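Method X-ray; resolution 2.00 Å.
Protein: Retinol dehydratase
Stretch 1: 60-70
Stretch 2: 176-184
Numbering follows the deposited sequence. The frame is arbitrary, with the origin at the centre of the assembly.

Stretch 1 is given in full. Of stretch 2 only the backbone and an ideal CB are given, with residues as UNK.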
ATOM      1  N   PRO A  60     -15.924   9.978   9.463  1.00 21.76           N
ATOM      2  CA  PRO A  60     -17.285   9.817   8.950  1.00 22.27           C
ATOM      3  C   PRO A  60     -17.222   9.171   7.570  1.00 21.30           C
ATOM      4  O   PRO A  60     -16.407   9.569   6.729  1.00 21.22           O
ATOM      5  CB  PRO A  60     -17.805  11.250   8.897  1.00 22.31           C
ATOM      6  CG  PRO A  60     -17.077  11.897  10.031  1.00 22.18           C
ATOM      7  CD  PRO A  60     -15.672  11.371   9.854  1.00 23.01           C
ATOM      8  N   LEU A  61     -18.069   8.174   7.346  1.00 21.12           N
ATOM      9  CA  LEU A  61     -18.092   7.479   6.068  1.00 22.12           C
ATOM     10  C   LEU A  61     -19.395   7.697   5.308  1.00 23.04           C
ATOM     11  O   LEU A  61     -20.433   8.004   5.902  1.00 21.89           O
ATOM     12  CB  LEU A  61     -17.844   5.984   6.284  1.00 22.56           C
ATOM     13  CG  LEU A  61     -16.483   5.680   6.936  1.00 23.01           C
ATOM     14  CD1 LEU A  61     -16.334   4.187   7.116  1.00 23.04           C
ATOM     15  CD2 LEU A  61     -15.348   6.222   6.066  1.00 21.06           C
ATOM     16  N   ARG A  62     -19.321   7.525   3.992  1.00 22.89           N
ATOM     17  CA  ARG A  62     -20.452   7.721   3.100  1.00 23.91           C
ATOM     18  C   ARG A  62     -20.721   6.469   2.275  1.00 24.44           C
ATOM     19  O   ARG A  62     -19.792   5.750   1.914  1.00 24.14           O
ATOM     20  CB  ARG A  62     -20.151   8.892   2.173  1.00 24.88           C
ATOM     21  CG  ARG A  62     -19.604  10.102   2.921  1.00 26.16           C
ATOM     22  CD  ARG A  62     -19.197  11.215   1.969  1.00 26.82           C
ATOM     23  NE  ARG A  62     -18.705  12.387   2.686  1.00 25.27           N
ATOM     24  CZ  ARG A  62     -18.083  13.410   2.109  1.00 25.87           C
ATOM     25  NH1 ARG A  62     -17.875  13.412   0.803  1.00 23.54           N
ATOM     26  NH2 ARG A  62     -17.658  14.428   2.841  1.00 27.12           N
ATOM     27  N   PRO A  63     -22.004   6.200   1.960  1.00 24.29           N
ATOM     28  CA  PRO A  63     -22.407   5.029   1.175  1.00 24.01           C
ATOM     29  C   PRO A  63     -21.787   4.935  -0.215  1.00 23.64           C
ATOM     30  O   PRO A  63     -21.722   3.848  -0.779  1.00 24.31           O
ATOM     31  CB  PRO A  63     -23.931   5.143   1.132  1.00 24.25           C
ATOM     32  CG  PRO A  63     -24.168   6.621   1.231  1.00 24.84           C
ATOM     33  CD  PRO A  63     -23.176   7.031   2.295  1.00 24.56           C
ATOM     34  N   THR A  64     -21.328   6.057  -0.770  1.00 22.80           N
ATOM     35  CA  THR A  64     -20.715   6.023  -2.101  1.00 22.43           C
ATOM     36  C   THR A  64     -19.196   5.903  -2.038  1.00 20.84           C
ATOM     37  O   THR A  64     -18.532   5.887  -3.069  1.00 21.92           O
ATOM     38  CB  THR A  64     -21.061   7.271  -2.949  1.00 21.46           C
ATOM     39  OG1 THR A  64     -20.659   8.452  -2.246  1.00 22.72           O
ATOM     40  CG2 THR A  64     -22.546   7.328  -3.247  1.00 23.10           C
ATOM     41  N   ASP A  65     -18.645   5.820  -0.833  1.00 20.64           N
ATOM     42  CA  ASP A  65     -17.197   5.680  -0.681  1.00 20.77           C
ATOM     43  C   ASP A  65     -16.745   4.313  -1.189  1.00 19.60           C
ATOM     44  O   ASP A  65     -17.439   3.315  -0.997  1.00 19.68           O
ATOM     45  CB  ASP A  65     -16.778   5.777   0.793  1.00 21.32           C
ATOM     46  CG  ASP A  65     -16.915   7.168   1.359  1.00 22.25           C
ATOM     47  OD1 ASP A  65     -17.206   8.095   0.587  1.00 22.84           O
ATOM     48  OD2 ASP A  65     -16.720   7.333   2.585  1.00 23.00           O
ATOM     49  N   VAL A  66     -15.582   4.268  -1.829  1.00 17.66           N
ATOM     50  CA  VAL A  66     -15.037   3.004  -2.293  1.00 16.91           C
ATOM     51  C   VAL A  66     -13.577   2.967  -1.872  1.00 15.70           C
ATOM     52  O   VAL A  66     -12.814   3.879  -2.184  1.00 17.48           O
ATOM     53  CB  VAL A  66     -15.126   2.845  -3.818  1.00 17.46           C
ATOM     54  CG1 VAL A  66     -14.508   1.508  -4.231  1.00 15.71           C
ATOM     55  CG2 VAL A  66     -16.577   2.908  -4.262  1.00 19.22           C
ATOM     56  N   PHE A  67     -13.194   1.917  -1.158  1.00 14.99           N
ATOM     57  CA  PHE A  67     -11.821   1.784  -0.675  1.00 15.06           C
ATOM     58  C   PHE A  67     -11.043   0.689  -1.367  1.00 14.80           C
ATOM     59  O   PHE A  67     -11.579  -0.371  -1.675  1.00 16.27           O
ATOM     60  CB  PHE A  67     -11.786   1.439   0.820  1.00 14.42           C
ATOM     61  CG  PHE A  67     -12.068   2.587   1.739  1.00 14.30           C
ATOM     62  CD1 PHE A  67     -13.299   3.227   1.728  1.00 13.32           C
ATOM     63  CD2 PHE A  67     -11.113   2.982   2.672  1.00 12.35           C
ATOM     64  CE1 PHE A  67     -13.575   4.239   2.635  1.00 12.63           C
ATOM     65  CE2 PHE A  67     -11.383   3.994   3.584  1.00 13.58           C
ATOM     66  CZ  PHE A  67     -12.621   4.624   3.565  1.00 13.16           C
ATOM     67  N   VAL A  68      -9.767   0.954  -1.602  1.00 15.64           N
ATOM     68  CA  VAL A  68      -8.875  -0.044  -2.158  1.00 16.22           C
ATOM     69  C   VAL A  68      -7.828  -0.141  -1.054  1.00 16.64           C
ATOM     70  O   VAL A  68      -7.103   0.827  -0.773  1.00 15.92           O
ATOM     71  CB  VAL A  68      -8.243   0.411  -3.476  1.00 16.90           C
ATOM     72  CG1 VAL A  68      -7.281  -0.655  -3.974  1.00 17.42           C
ATOM     73  CG2 VAL A  68      -9.337   0.648  -4.511  1.00 16.53           C
ATOM     74  N   ALA A  69      -7.781  -1.299  -0.406  1.00 15.46           N
ATOM     75  CA  ALA A  69      -6.873  -1.519   0.705  1.00 16.19           C
ATOM     76  C   ALA A  69      -5.989  -2.721   0.449  1.00 14.92           C
ATOM     77  O   ALA A  69      -6.305  -3.572  -0.384  1.00 16.71           O
ATOM     78  CB  ALA A  69      -7.673  -1.718   1.996  1.00 16.49           C
ATOM     79  N   SER A  70      -4.886  -2.796   1.175  1.00 14.71           N
ATOM     80  CA  SER A  70      -3.954  -3.899   0.990  1.00 14.93           C
ATOM     81  C   SER A  70      -2.712  -3.676   1.805  1.00 15.13           C
ATOM     82  O   SER A  70      -2.489  -2.579   2.319  1.00 15.87           O
ATOM     83  CB  SER A  70      -3.498  -3.941  -0.465  1.00 14.11           C
ATOM     84  OG  SER A  70      -2.758  -2.758  -0.733  1.00 14.74           O
ATOM     85  N   UNK A 176     -20.311  -1.525   6.800  1.00 24.92           N
ATOM     86  CA  UNK A 176     -21.766  -1.419   6.763  1.00 25.73           C
ATOM     87  C   UNK A 176     -22.102  -0.264   5.842  1.00 25.48           C
ATOM     88  O   UNK A 176     -23.206  -0.175   5.312  1.00 26.53           O
ATOM     89  CB  UNK A 176     -22.361  -1.216   8.158  1.00 25.73           C
ATOM     90  N   UNK A 177     -21.139   0.627   5.646  1.00 24.96           N
ATOM     91  CA  UNK A 177     -21.375   1.795   4.810  1.00 24.31           C
ATOM     92  C   UNK A 177     -20.647   1.819   3.471  1.00 23.65           C
ATOM     93  O   UNK A 177     -21.234   2.153   2.439  1.00 23.23           O
ATOM     94  CB  UNK A 177     -20.983   3.047   5.597  1.00 24.31           C
ATOM     95  N   UNK A 178     -19.370   1.465   3.486  1.00 22.33           N
ATOM     96  CA  UNK A 178     -18.569   1.522   2.271  1.00 22.27           C
ATOM     97  C   UNK A 178     -18.173   0.187   1.671  1.00 21.14           C
ATOM     98  O   UNK A 178     -18.219  -0.852   2.334  1.00 21.88           O
ATOM     99  CB  UNK A 178     -17.295   2.319   2.557  1.00 22.27           C
ATOM    100  N   UNK A 179     -17.797   0.224   0.399  1.00 19.66           N
ATOM    101  CA  UNK A 179     -17.346  -0.969  -0.289  1.00 19.38           C
ATOM    102  C   UNK A 179     -15.821  -0.938  -0.269  1.00 19.22           C
ATOM    103  O   UNK A 179     -15.207   0.134  -0.312  1.00 19.90           O
ATOM    104  CB  UNK A 179     -17.896  -1.044  -1.715  1.00 19.38           C
ATOM    105  N   UNK A 180     -15.212  -2.111  -0.187  1.00 18.65           N
ATOM    106  CA  UNK A 180     -13.760  -2.217  -0.138  1.00 17.47           C
ATOM    107  C   UNK A 180     -13.247  -3.409  -0.923  1.00 17.28           C
ATOM    108  O   UNK A 180     -13.848  -4.486  -0.898  1.00 17.33           O
ATOM    109  CB  UNK A 180     -13.288  -2.313   1.314  1.00 17.47           C
ATOM    110  N   UNK A 181     -12.145  -3.200  -1.641  1.00 16.84           N
ATOM    111  CA  UNK A 181     -11.503  -4.273  -2.391  1.00 14.93           C
ATOM    112  C   UNK A 181     -10.140  -4.402  -1.735  1.00 15.57           C
ATOM    113  O   UNK A 181      -9.350  -3.462  -1.742  1.00 16.22           O
ATOM    114  CB  UNK A 181     -11.414  -3.988  -3.891  1.00 14.93           C
ATOM    115  N   UNK A 182      -9.868  -5.560  -1.151  1.00 14.50           N
ATOM    116  CA  UNK A 182      -8.602  -5.768  -0.483  1.00 14.57           C
ATOM    117  C   UNK A 182      -7.752  -6.751  -1.259  1.00 14.50           C
ATOM    118  O   UNK A 182      -8.200  -7.847  -1.614  1.00 13.08           O
ATOM    119  CB  UNK A 182      -8.821  -6.262   0.949  1.00 14.57           C
ATOM    120  N   UNK A 183      -6.518  -6.347  -1.520  1.00 14.28           N
ATOM    121  CA  UNK A 183      -5.582  -7.183  -2.253  1.00 15.76           C
ATOM    122  C   UNK A 183      -4.524  -7.801  -1.351  1.00 16.00           C
ATOM    123  O   UNK A 183      -3.989  -7.139  -0.452  1.00 16.45           O
ATOM    124  CB  UNK A 183      -4.907  -6.365  -3.356  1.00 15.76           C
ATOM    125  N   UNK A 184      -4.250  -9.080  -1.601  1.00 16.48           N
ATOM    126  CA  UNK A 184      -3.244  -9.849  -0.877  1.00 16.56           C
ATOM    127  C   UNK A 184      -2.333 -10.454  -1.936  1.00 16.82           C
ATOM    128  O   UNK A 184      -2.743 -10.661  -3.077  1.00 17.90           O
ATOM    129  CB  UNK A 184      -3.870 -10.921   0.017  1.00 16.56           C
TER

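The later parts of the two stretches pair as parallel strands, with axes 4.7 Å apart at closest approach and N-to-C directions 21° apart. A ladder of backbone bonds fixes the register, so most CB atoms from 177 to 183 can be judged against a nearby residue.

Position 176 has nothing of stretch 1 within 5.5 Å of its ideal CB. The contact sets no preference here, and the deposited residue is Asp176, which touches nothing across the gap.

At 177 the CB points toward stretch 1 and lies 4.4 Å from Leu61 CB and 4.7 Å from Arg62 O. Phi/psi of -110/-44 is an ordinary non-glycine conformation. A small or medium residue with a methyl to offer would suit: Thr, Val or Ala. It is Thr177, chi1 m, whose CG2 packs 3.4 Å from Arg62 C and 4.1 Å from Pro63 CD. Its carbonyl O also receives a CA-H...O contact from Pro63 CA at 3.4 Å.

Position 178 points sideways, its CB 3.7 Å from Asp65 O and 4.2 Å from Phe67 CD1. The space lies between Leu61, the Arg62-Asp65 turn and the Phe67 ring, and its walls mix carbon (Leu61, Asp65 CB, the Phe67 ring) with the carbonyl O atoms of Arg62 and Asp65; a compact branched aliphatic such as Val or Ile fits that description. Val178 uses both methyls: CG1 lies 3.3 Å from Arg62 O and reaches Leu61 CB at 3.9 Å and Asp65 CB at 3.4 Å, while CG2 lies 3.8 Å from Phe67 CD1.

From 179 on, CB atoms alternate between sheet faces. The CB of 179 shares a face with Val66 and is 4.9 Å from Val66 CG2. Many residues would serve, including long ones. Lys179 is deposited; the end of its side chain leads away from stretch 1, and its NZ is bonded elsewhere in the structure. Its backbone does the pairing: N gives a weak bond to Asp65 O (3.4 Å), and O accepts from Phe67 N (2.8 Å).

Position 180 is on the opposite face, beside Phe67, with CB 4.0 Å from Phe67 O. Phe67 and Ala69 offer carbon on this face, favouring Met, Leu or Ile. Met180 places CE 3.8 Å from Phe67 CB and SD 3.9 Å from Ala69 CB, so one flexible chain touches both.

At 181 the CB returns to the face of Val66 and Val68, 5.0 Å from Val68 CA, and a beta-branched aliphatic suits the extended backbone. Val181 also continues the ladder: N to Phe67 O is 2.9 Å, and Ala69 N to its O is 3.0 Å.

Position 182 lies beside Ala69, its ideal CB on the Phe67 and Ala69 face and 3.9 Å from Ala69 O; the small side chain of Ala69 makes an aromatic or a large aliphatic plausible. In Tyr182, CD1 is 4.0 Å from Ala69 CB, and Ser70 CA sits over one ring face, 4.1 Å from the centroid and 25° off the normal, a CH-pi contact.

For 183, CB is 4.0 Å from Ser70 CB, and several aliphatics would do. Leu183 meets it there through CB, while its N donates to Ala69 O at 3.0 Å.

Position 184 points away, leaving the choice open; it is Ala184.

Stretch 2, residues 176-184: DTVKMVYLA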
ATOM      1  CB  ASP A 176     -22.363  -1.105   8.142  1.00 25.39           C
ATOM      2  CG  ASP A 176     -22.248  -2.259   9.116  1.00 26.95           C
ATOM      3  OD1 ASP A 176     -22.375  -3.423   8.691  1.00 26.89           O
ATOM      4  OD2 ASP A 176     -22.048  -1.994  10.320  1.00 27.60           O
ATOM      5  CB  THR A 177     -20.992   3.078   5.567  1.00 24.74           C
ATOM      6  OG1 THR A 177     -21.630   3.079   6.849  1.00 25.03           O
ATOM      7  CG2 THR A 177     -21.423   4.312   4.780  1.00 25.70           C
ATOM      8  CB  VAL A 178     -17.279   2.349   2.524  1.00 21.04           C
ATOM      9  CG1 VAL A 178     -17.639   3.633   3.239  1.00 21.97           C
ATOM     10  CG2 VAL A 178     -16.275   1.550   3.362  1.00 21.02           C
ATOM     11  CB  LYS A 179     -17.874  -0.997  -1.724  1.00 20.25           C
ATOM     12  CG  LYS A 179     -19.381  -1.186  -1.783  1.00 22.34           C
ATOM     13  CD  LYS A 179     -19.898  -1.288  -3.199  1.00 22.86           C
ATOM     14  CE  LYS A 179     -21.412  -1.380  -3.196  1.00 23.74           C
ATOM     15  NZ  LYS A 179     -21.889  -2.516  -2.346  1.00 25.44           N
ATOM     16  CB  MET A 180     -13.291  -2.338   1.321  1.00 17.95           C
ATOM     17  CG  MET A 180     -11.806  -2.722   1.495  1.00 15.97           C
ATOM     18  SD  MET A 180     -11.252  -2.765   3.242  1.00 19.60           S
ATOM     19  CE  MET A 180     -11.283  -1.015   3.619  1.00 17.96           C
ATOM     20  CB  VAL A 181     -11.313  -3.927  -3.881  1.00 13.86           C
ATOM     21  CG1 VAL A 181     -10.708  -5.124  -4.611  1.00 12.93           C
ATOM     22  CG2 VAL A 181     -12.652  -3.569  -4.507  1.00 14.12           C
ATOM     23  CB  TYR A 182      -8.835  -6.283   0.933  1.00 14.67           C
ATOM     24  CG  TYR A 182      -7.572  -6.529   1.719  1.00 14.71           C
ATOM     25  CD1 TYR A 182      -7.117  -5.603   2.651  1.00 15.48           C
ATOM     26  CD2 TYR A 182      -6.845  -7.709   1.551  1.00 15.83           C
ATOM     27  CE1 TYR A 182      -5.965  -5.844   3.411  1.00 15.61           C
ATOM     28  CE2 TYR A 182      -5.698  -7.960   2.296  1.00 15.85           C
ATOM     29  CZ  TYR A 182      -5.266  -7.029   3.227  1.00 16.33           C
ATOM     30  OH  TYR A 182      -4.157  -7.308   3.996  1.00 16.73           O
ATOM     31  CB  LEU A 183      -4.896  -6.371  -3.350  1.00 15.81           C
ATOM     32  CG  LEU A 183      -5.464  -6.508  -4.770  1.00 16.08           C
ATOM     33  CD1 LEU A 183      -5.287  -7.939  -5.256  1.00 16.72           C
ATOM     34  CD2 LEU A 183      -6.935  -6.111  -4.787  1.00 17.52           C
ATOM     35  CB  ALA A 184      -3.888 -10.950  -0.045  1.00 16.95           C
TER
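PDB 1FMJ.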